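Local coordinates for phosphoserine aminotransferase (Bacillus circulans, PDB 2C0R), which catalyses the pyridoxal-phosphate-dependent, reversible transamination that turns 3-phosphohydroxypyruvate into phosphoserine during serine biosynthesis, at residues 78-81 against 82-85. The protein carries 1 engineered substitution. Sequence-based numbering, arbitrary orientation.
With PLP (pyridoxal-5'-phosphate), chain C.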
loop_
_atom_site.group_PDB
_atom_site.type_symbol
_atom_site.label_atom_id
_atom_site.label_comp_id
_atom_site.label_asym_id
_atom_site.label_seq_id
_atom_site.Cartn_x
_atom_site.Cartn_y
_atom_site.Cartn_z
ATOM N N SER A 78 5.774 1.525 9.661
ATOM C CA SER A 78 4.999 1.997 10.812
ATOM C C SER A 78 3.936 0.980 11.230
ATOM O O SER A 78 3.606 0.806 12.416
ATOM C CB SER A 78 4.357 3.352 10.598
ATOM O OG SER A 78 5.330 4.339 10.310
ATOM N N THR A 79 3.318 0.296 10.255
ATOM C CA THR A 79 2.345 -0.690 10.664
ATOM C C THR A 79 3.030 -1.876 11.323
ATOM O O THR A 79 2.464 -2.464 12.246
ATOM C CB THR A 79 1.579 -1.150 9.406
ATOM O OG1 THR A 79 0.740 -0.032 9.096
ATOM C CG2 THR A 79 0.732 -2.378 9.693
ATOM N N GLN A 80 4.268 -2.184 10.900
ATOM C CA GLN A 80 4.982 -3.257 11.593
ATOM C C GLN A 80 5.294 -2.920 13.044
ATOM O O GLN A 80 5.305 -3.826 13.890
ATOM C CB GLN A 80 6.292 -3.676 10.878
ATOM C CG GLN A 80 6.002 -4.150 9.437
ATOM C CD GLN A 80 5.142 -5.407 9.511
ATOM O OE1 GLN A 80 4.069 -5.410 8.899
ATOM N NE2 GLN A 80 5.615 -6.390 10.243
ATOM N N PHE A 81 5.496 -1.651 13.375
ATOM C CA PHE A 81 5.715 -1.276 14.774
ATOM C C PHE A 81 4.580 -1.812 15.661
ATOM O O PHE A 81 4.833 -2.168 16.795
ATOM C CB PHE A 81 5.724 0.235 14.926
ATOM C CG PHE A 81 6.897 0.925 14.252
ATOM C CD1 PHE A 81 6.815 2.298 14.038
ATOM C CD2 PHE A 81 8.006 0.218 13.819
ATOM C CE1 PHE A 81 7.865 2.951 13.378
ATOM C CE2 PHE A 81 9.077 0.889 13.218
ATOM C CZ PHE A 81 8.993 2.250 13.035
ATOM N N ALA A 82 3.360 -1.829 15.132
ATOM C CA ALA A 82 2.187 -2.367 15.847
ATOM C C ALA A 82 2.042 -3.865 15.655
ATOM O O ALA A 82 1.772 -4.615 16.603
ATOM C CB ALA A 82 0.938 -1.632 15.404
ATOM N N MET A 83 2.217 -4.269 14.399
ATOM C CA MET A 83 1.974 -5.708 14.151
ATOM C C MET A 83 2.932 -6.645 14.867
ATOM O O MET A 83 2.547 -7.730 15.304
ATOM C CB MET A 83 2.012 -5.879 12.641
ATOM C CG MET A 83 1.470 -7.220 12.169
ATOM S SD MET A 83 1.349 -7.175 10.342
ATOM C CE MET A 83 0.957 -8.940 10.110
ATOM N N ILE A 84 4.198 -6.224 15.034
ATOM C CA ILE A 84 5.162 -7.088 15.765
ATOM C C ILE A 84 4.734 -7.340 17.220
ATOM O O ILE A 84 4.534 -8.518 17.616
ATOM C CB ILE A 84 6.572 -6.447 15.607
ATOM C CG1 ILE A 84 7.103 -6.574 14.195
ATOM C CG2 ILE A 84 7.554 -7.005 16.639
ATOM C CD1 ILE A 84 8.116 -5.498 13.857
ATOM N N PRO A 85 4.547 -6.338 18.073
ATOM C CA PRO A 85 4.084 -6.662 19.436
ATOM C C PRO A 85 2.703 -7.292 19.424
ATOM O O PRO A 85 2.411 -8.175 20.257
ATOM C CB PRO A 85 4.050 -5.288 20.113
ATOM C CG PRO A 85 4.076 -4.260 19.034
ATOM C CD PRO A 85 4.817 -4.906 17.903
HETATM N N1 PLP C . 11.731 2.823 10.232
HETATM C C2 PLP C . 12.776 3.441 9.613
HETATM C C2A PLP C . 14.179 3.032 10.056
HETATM C C3 PLP C . 12.560 4.366 8.635
HETATM O O3 PLP C . 13.594 4.945 7.968
HETATM C C4 PLP C . 11.257 4.611 8.233
HETATM C C4A PLP C . 11.006 5.644 7.133
HETATM C C5 PLP C . 10.214 4.035 8.928
HETATM C C6 PLP C . 10.435 3.078 9.866
HETATM C C5A PLP C . 8.763 4.423 8.612
HETATM O O4P PLP C . 8.361 3.840 7.377
HETATM P P PLP C . 6.899 4.053 6.779
HETATM O O1P PLP C . 6.826 3.139 5.588
HETATM O O2P PLP C . 6.857 5.520 6.405
HETATM O O3P PLP C . 5.943 3.713 7.866
#
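Ala82 N makes a weak hydrogen bond to Thr79 O at 3.1 Å, and its small CB rests 3.6 Å from that same Thr79 O, while Pro222 of the second subunit packs on it; a methyl suits so close a subunit interface. Met83 N takes Thr79 O more squarely, at 2.8 Å and in the carbonyl plane. With CG anti to the backbone N (chi1 -167°) and the chain extended, the Met83 side chain runs alongside that of Gln80, SD lying 3.5 Å from Gln80 OE1, and its flexible, unbranched side chain packs against Tyr227 and Tyr230. Ile84 N donates to Gln80 O at 2.9 Å, nearly straight (170°), and its CD1 touches Gln80 CB at 3.9 Å as the branched side chain packs against Tyr192, Tyr145 and Tyr227. Pro85 has no N-H to offer Phe81 O; instead its ring CD sits 3.0 Å from that oxygen, and the helix kinks. Without the ring, as with an alanine in its place, Tyr145 would probably lose a packing partner and the backbone would be less firmly held in its kink. About two turns back, Ser78 N and OG both hydrogen-bond to PLP O3P, and the Phe81 ring approaches the cofactor obliquely, its CZ near PLP C6. The N-terminal end of helix 76-88 thus receives the cofactor phosphate, as in fold-type I aminotransferases, while 82-85 continue the helix into the packed interior.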